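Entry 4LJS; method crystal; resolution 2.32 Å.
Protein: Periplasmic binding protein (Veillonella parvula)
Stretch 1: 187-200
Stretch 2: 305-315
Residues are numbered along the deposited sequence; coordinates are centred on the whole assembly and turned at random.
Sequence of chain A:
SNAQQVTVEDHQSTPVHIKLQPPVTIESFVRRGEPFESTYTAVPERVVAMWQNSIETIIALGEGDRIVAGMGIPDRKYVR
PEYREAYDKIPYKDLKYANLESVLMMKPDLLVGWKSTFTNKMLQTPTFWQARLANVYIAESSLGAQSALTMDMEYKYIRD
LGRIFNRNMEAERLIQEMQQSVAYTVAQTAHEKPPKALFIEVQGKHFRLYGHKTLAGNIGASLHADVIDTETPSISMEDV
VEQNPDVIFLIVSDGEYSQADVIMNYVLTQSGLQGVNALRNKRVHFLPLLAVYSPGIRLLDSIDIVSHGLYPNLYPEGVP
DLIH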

# COMPACT_ATOMS: atom_id res chain seq x y z
N ALA A 187 2.15 0.19 -23.68
CA ALA A 187 2.48 0.62 -25.05
C ALA A 187 3.41 -0.36 -25.78
O ALA A 187 3.24 -0.61 -26.96
N GLN A 188 4.37 -0.92 -25.05
CA GLN A 188 5.35 -1.82 -25.67
C GLN A 188 4.78 -3.20 -26.02
O GLN A 188 5.38 -3.95 -26.78
N THR A 189 3.61 -3.51 -25.47
CA THR A 189 3.03 -4.85 -25.61
C THR A 189 1.63 -4.86 -26.24
O THR A 189 0.97 -5.90 -26.25
N ALA A 190 1.18 -3.73 -26.76
CA ALA A 190 -0.18 -3.60 -27.27
C ALA A 190 -0.47 -4.51 -28.47
O ALA A 190 -1.61 -4.88 -28.71
N HIS A 191 0.58 -4.89 -29.19
CA HIS A 191 0.44 -5.76 -30.35
C HIS A 191 0.35 -7.24 -29.97
O HIS A 191 0.11 -8.09 -30.83
N GLU A 192 0.56 -7.54 -28.69
CA GLU A 192 0.57 -8.93 -28.22
C GLU A 192 -0.76 -9.31 -27.59
O GLU A 192 -1.55 -8.44 -27.22
N LYS A 193 -1.00 -10.61 -27.46
CA LYS A 193 -2.17 -11.11 -26.74
C LYS A 193 -2.03 -10.82 -25.26
O LYS A 193 -1.02 -11.18 -24.65
N PRO A 194 -3.04 -10.17 -24.66
CA PRO A 194 -3.02 -9.83 -23.23
C PRO A 194 -2.91 -11.09 -22.38
O PRO A 194 -3.61 -12.06 -22.66
N PRO A 195 -2.02 -11.08 -21.38
CA PRO A 195 -1.84 -12.25 -20.52
C PRO A 195 -3.04 -12.42 -19.58
O PRO A 195 -3.65 -11.43 -19.18
N LYS A 196 -3.37 -13.67 -19.25
CA LYS A 196 -4.45 -13.93 -18.29
C LYS A 196 -3.88 -14.15 -16.89
O LYS A 196 -3.17 -15.14 -16.64
N ALA A 197 -4.20 -13.24 -15.97
CA ALA A 197 -3.61 -13.26 -14.63
C ALA A 197 -4.58 -13.68 -13.53
O ALA A 197 -5.78 -13.40 -13.59
N LEU A 198 -4.03 -14.35 -12.51
CA LEU A 198 -4.79 -14.69 -11.31
C LEU A 198 -4.08 -14.18 -10.07
O LEU A 198 -2.90 -14.47 -9.86
N PHE A 199 -4.80 -13.42 -9.25
CA PHE A 199 -4.26 -12.94 -7.98
C PHE A 199 -4.97 -13.65 -6.83
O PHE A 199 -6.19 -13.54 -6.67
N ILE A 200 -4.20 -14.39 -6.04
CA ILE A 200 -4.76 -15.09 -4.89
C ILE A 200 -3.85 -15.02 -3.68
O ILE A 200 -2.63 -14.89 -3.82
N ILE A 305 6.49 -5.84 -9.80
CA ILE A 305 6.28 -7.28 -9.74
C ILE A 305 5.23 -7.73 -10.75
O ILE A 305 5.43 -8.70 -11.49
N VAL A 306 4.12 -7.00 -10.82
CA VAL A 306 3.05 -7.38 -11.73
C VAL A 306 3.43 -7.18 -13.20
O VAL A 306 3.22 -8.07 -14.03
N SER A 307 4.03 -6.04 -13.53
CA SER A 307 4.43 -5.79 -14.92
C SER A 307 5.51 -6.79 -15.35
O SER A 307 5.47 -7.30 -16.47
N HIS A 308 6.46 -7.08 -14.46
CA HIS A 308 7.53 -8.02 -14.79
C HIS A 308 7.01 -9.45 -14.92
O HIS A 308 7.46 -10.19 -15.78
N GLY A 309 6.05 -9.82 -14.07
CA GLY A 309 5.41 -11.12 -14.17
C GLY A 309 4.46 -11.27 -15.36
O GLY A 309 4.34 -12.35 -15.95
N LEU A 310 3.77 -10.19 -15.71
CA LEU A 310 2.82 -10.23 -16.82
C LEU A 310 3.57 -10.29 -18.14
O LEU A 310 3.17 -11.02 -19.05
N TYR A 311 4.67 -9.55 -18.24
CA TYR A 311 5.38 -9.42 -19.51
C TYR A 311 6.87 -9.79 -19.46
O TYR A 311 7.72 -8.92 -19.63
N PRO A 312 7.18 -11.08 -19.25
CA PRO A 312 8.56 -11.57 -19.09
C PRO A 312 9.46 -11.26 -20.28
O PRO A 312 10.68 -11.14 -20.12
N ASN A 313 8.88 -11.13 -21.46
CA ASN A 313 9.68 -10.80 -22.64
C ASN A 313 10.12 -9.35 -22.67
O ASN A 313 11.18 -9.03 -23.19
N LEU A 314 9.29 -8.47 -22.12
CA LEU A 314 9.64 -7.06 -22.03
C LEU A 314 10.65 -6.84 -20.90
O LEU A 314 11.51 -5.97 -20.98
N TYR A 315 10.52 -7.63 -19.84
CA TYR A 315 11.41 -7.51 -18.68
C TYR A 315 12.20 -8.79 -18.43
O TYR A 315 11.92 -9.53 -17.48

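The two stretches meet mainly through carbon-to-carbon packing, some of it from the apolar parts of polar side chains, and no direct hydrogen bond joins them. Along strand 196-200 the side chains alternate: Lys196 points its CB away from the helix, while Ala197 points toward it. Alanine offers a small methyl here, its CB 3.7 Å from Leu310 CD2. Leu310 is an m,t rotamer whose CA-to-CB bond runs sideways but whose end comes nearer, so CD2 reaches both this methyl and the ring of Pro195, where CG lies 3.8 Å away. Leucine suits this place because one methyl, CD2, can touch both the alanine methyl and the proline ring. One helical turn earlier, Val306 (chi1 t) points toward the strand. Phe199, with chi1 m, starts sideways and swings its ring closer, bringing CE2 to 3.9 Å from Val306 CG2; the methyl meets the edge of the ring, near its plane.

Tyr311, the first residue after the helix to leave helical phi/psi, anchors the aromatic part of the contact. Its chi1 is m and its CB points toward stretch 1, laying the ring among Thr189, Glu192 and Pro195. Pro195 CD approaches obliquely, 3.6 Å from Tyr311 CE1 and 3.5 Å from Tyr311 OH; the rigid proline ring supplies a compact apolar surface without any long chain to order. Thr189, in the p rotamer, also points inward, placing CG2 3.6 Å from Tyr311 CD1 while OG1 sits over one face of the ring. The same methyl, Thr189 CG2, lies 4.0 Å from Leu314 CD2. Both methyls of Leu314 (t,p), CD1 and CD2, lie 3.9 Å from Gln188 CB. Gln188 is m,m, and although its CB points toward the contact, its amide end leads away, so the aliphatic base packs while the polar group remains at the exposed surface.

Polar contact is made through solvent. Water 1 donates to Thr189 OG1 at 2.8 Å and to Tyr311 OH at 3.0 Å, bridging two side chains that combine an apolar surface with a hydroxyl. Tyr311 OH has a further hydrogen bond elsewhere in the structure, and Thr189 OG1 has one to a residue just outside the stretches, so these polar atoms are satisfied despite their burial. The CA-to-CB bond of Glu192 (m,t) points toward stretch 2, and its OE1 lies 4.4 Å from Tyr311 CD1, a peripheral approach at the partly exposed margin. The type I turn from Thr189 to Glu192, closed by the 3.0 Å bond from Glu192 N to Thr189 O, brings the chain round between these two residues, both of which lie beside the tyrosine.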

# COMPACT_ATOMS: atom_id res chain seq x y z
CB ALA A 187 3.07 2.03 -25.07
CB GLN A 188 6.58 -1.98 -24.76
CG GLN A 188 7.32 -0.69 -24.47
CD GLN A 188 7.81 0.00 -25.74
OE1 GLN A 188 8.37 -0.64 -26.63
NE2 GLN A 188 7.61 1.31 -25.81
CB THR A 189 2.90 -5.52 -24.25
OG1 THR A 189 2.03 -4.73 -23.42
CG2 THR A 189 4.28 -5.64 -23.58
CB ALA A 190 -0.50 -2.15 -27.61
CB HIS A 191 1.62 -5.57 -31.29
CG HIS A 191 2.93 -5.91 -30.67
ND1 HIS A 191 3.52 -5.12 -29.71
CD2 HIS A 191 3.77 -6.95 -30.88
CE1 HIS A 191 4.67 -5.67 -29.34
NE2 HIS A 191 4.85 -6.78 -30.04
CB GLU A 192 1.71 -9.13 -27.21
CG GLU A 192 3.10 -8.84 -27.76
CD GLU A 192 4.20 -8.92 -26.70
OE1 GLU A 192 3.89 -8.80 -25.50
OE2 GLU A 192 5.37 -9.11 -27.08
CB LYS A 193 -2.33 -12.62 -26.96
CG LYS A 193 -3.52 -13.23 -26.23
CD LYS A 193 -3.78 -14.66 -26.70
CE LYS A 193 -5.00 -15.25 -26.01
NZ LYS A 193 -5.35 -16.61 -26.53
CB PRO A 194 -4.39 -9.18 -23.00
CG PRO A 194 -4.86 -8.76 -24.35
CD PRO A 194 -4.31 -9.77 -25.30
CB PRO A 195 -0.59 -11.90 -19.71
CG PRO A 195 -0.60 -10.41 -19.66
CD PRO A 195 -1.15 -9.96 -20.98
CB LYS A 196 -5.29 -15.14 -18.74
CG LYS A 196 -6.41 -15.48 -17.77
CD LYS A 196 -7.77 -15.59 -18.45
CE LYS A 196 -7.90 -16.88 -19.24
NZ LYS A 196 -9.32 -17.31 -19.33
CB ALA A 197 -3.02 -11.89 -14.30
CB LEU A 198 -4.97 -16.21 -11.21
CG LEU A 198 -5.60 -16.68 -9.90
CD1 LEU A 198 -7.06 -16.25 -9.81
CD2 LEU A 198 -5.46 -18.19 -9.73
CB PHE A 199 -4.47 -11.44 -7.82
CG PHE A 199 -3.80 -10.62 -8.89
CD1 PHE A 199 -4.40 -10.43 -10.12
CD2 PHE A 199 -2.57 -10.03 -8.65
CE1 PHE A 199 -3.79 -9.67 -11.10
CE2 PHE A 199 -1.95 -9.27 -9.63
CZ PHE A 199 -2.56 -9.09 -10.86
CB ILE A 200 -5.03 -16.58 -5.21
CG1 ILE A 200 -3.80 -17.22 -5.86
CG2 ILE A 200 -6.25 -16.73 -6.10
CD1 ILE A 200 -3.82 -18.73 -5.85
CB ILE A 305 5.88 -7.74 -8.33
CG1 ILE A 305 7.06 -7.52 -7.37
CG2 ILE A 305 5.44 -9.21 -8.34
CD1 ILE A 305 6.78 -7.86 -5.93
CB VAL A 306 1.73 -6.67 -11.37
CG1 VAL A 306 0.66 -7.03 -12.38
CG2 VAL A 306 1.30 -7.08 -9.96
CB SER A 307 4.93 -4.36 -15.11
OG SER A 307 6.19 -4.17 -14.48
CB HIS A 308 8.67 -7.93 -13.77
CG HIS A 308 9.52 -6.70 -13.92
ND1 HIS A 308 9.00 -5.45 -14.16
CD2 HIS A 308 10.87 -6.54 -13.86
CE1 HIS A 308 9.98 -4.57 -14.25
NE2 HIS A 308 11.12 -5.20 -14.07
CB LEU A 310 1.90 -9.01 -16.81
CG LEU A 310 0.81 -8.95 -15.74
CD1 LEU A 310 0.12 -7.59 -15.80
CD2 LEU A 310 -0.18 -10.09 -15.93
CB TYR A 311 5.18 -8.00 -20.05
CG TYR A 311 3.72 -7.62 -20.18
CD1 TYR A 311 2.96 -8.09 -21.24
CD2 TYR A 311 3.10 -6.80 -19.24
CE1 TYR A 311 1.63 -7.75 -21.37
CE2 TYR A 311 1.76 -6.45 -19.37
CZ TYR A 311 1.03 -6.93 -20.43
OH TYR A 311 -0.31 -6.60 -20.57
CB PRO A 312 8.38 -13.10 -18.98
CG PRO A 312 6.96 -13.30 -18.61
CD PRO A 312 6.20 -12.18 -19.26
CB ASN A 313 8.93 -11.16 -23.92
CG ASN A 313 8.87 -12.65 -24.15
OD1 ASN A 313 9.80 -13.39 -23.81
ND2 ASN A 313 7.77 -13.12 -24.73
CB LEU A 314 8.40 -6.21 -21.79
CG LEU A 314 8.62 -4.69 -21.77
CD1 LEU A 314 9.23 -4.24 -23.08
CD2 LEU A 314 7.31 -3.97 -21.52
CB TYR A 315 10.59 -7.13 -17.45
CG TYR A 315 9.85 -5.83 -17.61
CD1 TYR A 315 10.52 -4.62 -17.54
CD2 TYR A 315 8.47 -5.81 -17.86
CE1 TYR A 315 9.85 -3.42 -17.70
CE2 TYR A 315 7.79 -4.61 -18.02
CZ TYR A 315 8.49 -3.42 -17.94
OH TYR A 315 7.85 -2.21 -18.08
O HOH W 1 -0.63 -5.47 -23.37